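Local coordinates for aldehyde dehydrogenase (Trypanosoma brucei, PDB 5MYP), which probably oxidises aldehydes with NAD+ as cofactor, as a glycosomal member of the aldehyde dehydrogenase family, at residues A[122-127]-A[195-200]; A[145-150]-A[173-178]. All coordinates share one frame; numbering follows the deposited sequence. Where two conformers were deposited one is given.

Contact 1: A[122-127]-A[195-200]; sequences LVIGTW and DHILYT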
loop_
_atom_site.group_PDB
_atom_site.type_symbol
_atom_site.label_atom_id
_atom_site.label_comp_id
_atom_site.label_asym_id
_atom_site.label_seq_id
_atom_site.Cartn_x
_atom_site.Cartn_y
_atom_site.Cartn_z
ATOM N N LEU A 122 -10.552 9.902 3.084
ATOM C CA LEU A 122 -11.900 9.712 2.541
ATOM C C LEU A 122 -12.313 8.260 2.748
ATOM O O LEU A 122 -11.566 7.350 2.395
ATOM C CB LEU A 122 -11.956 10.057 1.052
ATOM C CG LEU A 122 -13.271 9.775 0.307
ATOM C CD1 LEU A 122 -14.421 10.587 0.879
ATOM C CD2 LEU A 122 -13.122 10.058 -1.177
ATOM N N VAL A 123 -13.505 8.055 3.306
ATOM C CA VAL A 123 -14.092 6.722 3.461
ATOM C C VAL A 123 -15.383 6.657 2.654
ATOM O O VAL A 123 -16.320 7.399 2.932
ATOM C CB VAL A 123 -14.392 6.401 4.939
ATOM C CG1 VAL A 123 -15.028 5.020 5.077
ATOM C CG2 VAL A 123 -13.121 6.503 5.764
ATOM N N ILE A 124 -15.419 5.780 1.651
ATOM C CA ILE A 124 -16.618 5.564 0.844
ATOM C C ILE A 124 -17.259 4.258 1.304
ATOM O O ILE A 124 -16.671 3.189 1.172
ATOM C CB ILE A 124 -16.299 5.512 -0.663
ATOM C CG1 ILE A 124 -15.667 6.840 -1.117
ATOM C CG2 ILE A 124 -17.560 5.210 -1.477
ATOM C CD1 ILE A 124 -15.021 6.782 -2.488
ATOM N N GLY A 125 -18.462 4.364 1.856
ATOM C CA GLY A 125 -19.162 3.222 2.428
ATOM C C GLY A 125 -19.910 2.411 1.393
ATOM O O GLY A 125 -20.020 2.805 0.230
ATOM N N THR A 126 -20.418 1.267 1.830
ATOM C CA THR A 126 -21.260 0.417 1.000
ATOM C C THR A 126 -22.581 0.153 1.739
ATOM O O THR A 126 -22.750 0.543 2.902
ATOM C CB THR A 126 -20.521 -0.879 0.571
ATOM O OG1 THR A 126 -21.339 -1.620 -0.342
ATOM C CG2 THR A 126 -20.153 -1.754 1.767
ATOM N N TRP A 127 -23.507 -0.502 1.050
ATOM C CA TRP A 127 -24.903 -0.621 1.507
ATOM C C TRP A 127 -25.221 -1.877 2.326
ATOM O O TRP A 127 -26.208 -1.887 3.058
ATOM C CB TRP A 127 -25.877 -0.542 0.317
ATOM C CG TRP A 127 -25.605 -1.533 -0.768
ATOM C CD1 TRP A 127 -24.882 -1.323 -1.906
ATOM C CD2 TRP A 127 -26.032 -2.896 -0.811
ATOM N NE1 TRP A 127 -24.841 -2.467 -2.660
ATOM C CE2 TRP A 127 -25.536 -3.450 -2.010
ATOM C CE3 TRP A 127 -26.798 -3.703 0.043
ATOM C CZ2 TRP A 127 -25.781 -4.776 -2.379
ATOM C CZ3 TRP A 127 -27.030 -5.027 -0.316
ATOM C CH2 TRP A 127 -26.523 -5.547 -1.517
ATOM N N ASP A 195 -5.377 12.362 1.529
ATOM C CA ASP A 195 -4.095 11.708 1.787
ATOM C C ASP A 195 -4.202 10.188 1.846
ATOM O O ASP A 195 -3.188 9.496 1.819
ATOM C CB ASP A 195 -3.479 12.285 3.053
ATOM C CG ASP A 195 -3.278 13.779 2.938
ATOM O OD1 ASP A 195 -2.294 14.190 2.287
ATOM O OD2 ASP A 195 -4.138 14.537 3.450
ATOM N N HIS A 196 -5.433 9.687 1.923
ATOM C CA HIS A 196 -5.740 8.273 1.780
ATOM C C HIS A 196 -7.227 8.131 1.446
ATOM O O HIS A 196 -8.052 8.924 1.913
ATOM C CB HIS A 196 -5.445 7.511 3.080
ATOM C CG HIS A 196 -5.276 6.038 2.889
ATOM N ND1 HIS A 196 -4.037 5.441 2.824
ATOM C CD2 HIS A 196 -6.183 5.042 2.724
ATOM C CE1 HIS A 196 -4.187 4.139 2.643
ATOM N NE2 HIS A 196 -5.478 3.873 2.571
ATOM N N ILE A 197 -7.565 7.120 0.648
ATOM C CA ILE A 197 -8.957 6.786 0.352
ATOM C C ILE A 197 -9.186 5.311 0.677
ATOM O O ILE A 197 -8.446 4.447 0.198
ATOM C CB ILE A 197 -9.317 7.052 -1.129
ATOM C CG1 ILE A 197 -9.137 8.536 -1.477
ATOM C CG2 ILE A 197 -10.749 6.604 -1.429
ATOM C CD1 ILE A 197 -9.046 8.833 -2.958
ATOM N N LEU A 198 -10.192 5.025 1.504
ATOM C CA LEU A 198 -10.660 3.649 1.691
ATOM C C LEU A 198 -12.010 3.492 1.000
ATOM O O LEU A 198 -12.947 4.241 1.285
ATOM C CB LEU A 198 -10.750 3.265 3.172
ATOM C CG LEU A 198 -11.004 1.759 3.420
ATOM C CD1 LEU A 198 -10.251 1.232 4.645
ATOM C CD2 LEU A 198 -12.490 1.416 3.511
ATOM N N TYR A 199 -12.098 2.514 0.101
ATOM C CA TYR A 199 -13.322 2.213 -0.638
ATOM C C TYR A 199 -13.698 0.752 -0.442
ATOM O O TYR A 199 -12.867 -0.135 -0.621
ATOM C CB TYR A 199 -13.154 2.503 -2.139
ATOM C CG TYR A 199 -14.305 1.975 -2.967
ATOM C CD1 TYR A 199 -15.494 2.690 -3.072
ATOM C CD2 TYR A 199 -14.223 0.739 -3.605
ATOM C CE1 TYR A 199 -16.565 2.207 -3.812
ATOM C CE2 TYR A 199 -15.290 0.237 -4.339
ATOM C CZ TYR A 199 -16.459 0.974 -4.444
ATOM O OH TYR A 199 -17.515 0.480 -5.172
ATOM N N THR A 200 -14.959 0.520 -0.087
ATOM C CA THR A 200 -15.540 -0.812 -0.019
ATOM C C THR A 200 -16.657 -0.879 -1.055
ATOM O O THR A 200 -17.492 0.024 -1.138
ATOM C CB THR A 200 -16.102 -1.115 1.384
ATOM O OG1 THR A 200 -15.092 -0.862 2.368
ATOM C CG2 THR A 200 -16.552 -2.572 1.503
HETATM O O HOH W 1 -15.810 1.538 3.400
HETATM O O HOH W 2 -19.499 1.414 -2.318
#
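The carbonyl oxygen Ile124 O accepts two hydrogens: a weak bond from Thr200 N at 3.4 Å and a firmer one from a water 2.9 Å away. That water accepts in turn from Thr200 OG1, tying side chain and backbone of Thr200 to the end of strand 110-124. Just beyond, a second water donates to both Gly125 O and Thr200 O, bridging the loop after strand 110-124 to the last residue of strand 196-200. Upstream the ladder is regular and parallel, Leu198 N reaching Leu122 O at 2.8 Å, while Leu198 O receives Ile124 N in a nearly straight bond (173°). Strands 110-124 and 196-200 are the first and fourth, in chain order, of a Rossmann-type sheet, side by side at its centre. On the face packed against helix 203-214, Ile124 CG2, anti to its backbone N, comes to the edge of the Tyr199 ring, 3.6 Å from CD1 and near the ring plane. Leu122 and Ile197 lie alongside each other on that face, CB to CG1 4.1 Å. Past the strand, Thr126 and Thr200 cross at about a right angle, their CG2 methyls 3.7 Å apart. Thr200 also packs on Glu223, a predicted active-site residue.

Contact 2: A[145-150]-A[173-178]; sequences GNTAVI and SDVVGI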
loop_
_atom_site.group_PDB
_atom_site.type_symbol
_atom_site.label_atom_id
_atom_site.label_comp_id
_atom_site.label_asym_id
_atom_site.label_seq_id
_atom_site.Cartn_x
_atom_site.Cartn_y
_atom_site.Cartn_z
ATOM N N GLY A 145 -4.836 9.920 14.024
ATOM C CA GLY A 145 -4.653 11.370 14.086
ATOM C C GLY A 145 -5.007 12.125 12.814
ATOM O O GLY A 145 -4.590 13.269 12.633
ATOM N N ASN A 146 -5.780 11.492 11.937
ATOM C CA ASN A 146 -6.270 12.134 10.720
ATOM C C ASN A 146 -7.605 12.803 11.008
ATOM O O ASN A 146 -8.238 12.540 12.036
ATOM C CB ASN A 146 -6.460 11.091 9.619
ATOM C CG ASN A 146 -5.187 10.335 9.316
ATOM O OD1 ASN A 146 -4.223 10.895 8.786
ATOM N ND2 ASN A 146 -5.169 9.054 9.668
ATOM N N THR A 147 -8.017 13.684 10.103
ATOM C CA THR A 147 -9.422 14.041 9.968
ATOM C C THR A 147 -9.955 13.247 8.781
ATOM O O THR A 147 -9.189 12.578 8.078
ATOM C CB THR A 147 -9.632 15.556 9.786
ATOM O OG1 THR A 147 -8.972 16.002 8.598
ATOM C CG2 THR A 147 -9.078 16.308 10.985
ATOM N N ALA A 148 -11.263 13.290 8.568
ATOM C CA ALA A 148 -11.881 12.419 7.578
ATOM C C ALA A 148 -13.124 13.004 6.943
ATOM O O ALA A 148 -13.774 13.873 7.518
ATOM C CB ALA A 148 -12.206 11.067 8.195
ATOM N N VAL A 149 -13.418 12.525 5.737
ATOM C CA VAL A 149 -14.706 12.736 5.089
ATOM C C VAL A 149 -15.305 11.362 4.822
ATOM O O VAL A 149 -14.617 10.472 4.327
ATOM C CB VAL A 149 -14.569 13.534 3.779
ATOM C CG1 VAL A 149 -15.917 13.640 3.067
ATOM C CG2 VAL A 149 -13.995 14.917 4.069
ATOM N N ILE A 150 -16.578 11.186 5.164
ATOM C CA ILE A 150 -17.279 9.924 4.904
ATOM C C ILE A 150 -18.351 10.115 3.839
ATOM O O ILE A 150 -18.973 11.178 3.757
ATOM C CB ILE A 150 -17.874 9.283 6.181
ATOM C CG1 ILE A 150 -18.934 10.173 6.846
ATOM C CG2 ILE A 150 -16.766 8.965 7.171
ATOM C CD1 ILE A 150 -19.717 9.458 7.921
ATOM N N SER A 173 -17.939 18.459 12.654
ATOM C CA SER A 173 -17.917 18.401 11.187
ATOM C C SER A 173 -16.548 18.791 10.602
ATOM O O SER A 173 -16.221 18.411 9.471
ATOM C CB SER A 173 -19.025 19.279 10.595
ATOM O OG SER A 173 -20.292 18.676 10.784
ATOM N N ASP A 174 -15.764 19.557 11.369
ATOM C CA ASP A 174 -14.361 19.842 11.023
ATOM C C ASP A 174 -13.469 18.595 11.081
ATOM O O ASP A 174 -12.516 18.486 10.334
ATOM C CB ASP A 174 -13.780 20.937 11.918
ATOM C CG ASP A 174 -14.259 22.338 11.516
ATOM O OD1 ASP A 174 -15.377 22.539 10.978
ATOM O OD2 ASP A 174 -13.477 23.271 11.742
ATOM N N VAL A 175 -13.760 17.673 11.986
ATOM C CA VAL A 175 -12.980 16.436 12.133
ATOM C C VAL A 175 -13.537 15.308 11.253
ATOM O O VAL A 175 -12.765 14.554 10.666
ATOM C CB VAL A 175 -12.867 16.029 13.625
ATOM C CG1 VAL A 175 -12.181 14.682 13.783
ATOM C CG2 VAL A 175 -12.101 17.109 14.387
ATOM N N VAL A 176 -14.861 15.187 11.168
ATOM C CA VAL A 176 -15.518 14.225 10.259
ATOM C C VAL A 176 -16.590 14.915 9.404
ATOM O O VAL A 176 -17.699 15.176 9.876
ATOM C CB VAL A 176 -16.145 13.027 11.012
ATOM C CG1 VAL A 176 -16.768 12.037 10.029
ATOM C CG2 VAL A 176 -15.103 12.334 11.876
ATOM N N GLY A 177 -16.246 15.203 8.151
ATOM C CA GLY A 177 -17.201 15.746 7.191
ATOM C C GLY A 177 -18.035 14.640 6.574
ATOM O O GLY A 177 -17.616 13.479 6.543
ATOM N N ILE A 178 -19.225 14.991 6.092
ATOM C CA ILE A 178 -20.124 14.014 5.473
ATOM C C ILE A 178 -20.556 14.514 4.095
ATOM O O ILE A 178 -20.976 15.664 3.953
ATOM C CB ILE A 178 -21.373 13.733 6.340
ATOM C CG1 ILE A 178 -20.965 13.325 7.772
ATOM C CG2 ILE A 178 -22.232 12.646 5.693
ATOM C CD1 ILE A 178 -22.123 13.194 8.744
#
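Ile150, Val175 and Gly177 bury the most surface here; Ile150 and Gly177 lie in the paired parallel strands 147-151 and 176-178, and Val175 stands just before the second. Gly177 works through both ends of its backbone: its N donates to Ala148 O at 2.9 Å, and its O accepts from Ile150 N at the same distance, that donor lying 26° out of the carbonyl plane. Opposite Val149 it has no side chain, and the two CA atoms come within 4.4 Å, the shortest spacing of the register. Ile150 turns CG1 between its backbone N and carbonyl carbon (chi1 62°), which sets that CG1 3.6 Å from Gly177 O. The same CG1 meets Ile178 CG1 at 3.9 Å, the two isoleucines running side by side in one direction. Strand 147-151, helix 157-170 and strand 176-178 form a beta-alpha-beta unit of the Rossmann-type sheet, and Leu167 of the connecting helix packs on Ile150, Val176 and Ile178. The CG2 branch of Ile150 leans obliquely on Val176 CG1, 4.2 Å away. At the entrance to the strand Val175 contributes chiefly through its carbonyl: O accepts from Ala148 N at 2.9 Å and also has Thr147 CB at 3.4 Å. The hydroxyl of Thr147 is bonded to Cys24 O, while the Val175 side chain packs on Leu142 of helix 132-143.

In the fold
Both contacts pair parallel strands of one sheet, and contact 2 is nested in the chain loop that contact 1 closes. Strands 110-124 and 147-151 are neighbours, so the contacts meet directly: Val123 N and Val149 O, 2.8 Å apart, probably form a hydrogen bond. Both are buried, but contact 1 lies nearer the centre of the chain, about 11 Å against about 21 Å between centres. Their chemistry follows their place. Contact 1 passes from a ladder into waters and threonines beside the predicted active-site residues Glu223 and Cys259, whereas contact 2, away from those sites, combines backbone bonds with aliphatic packing beneath its own crossover helix.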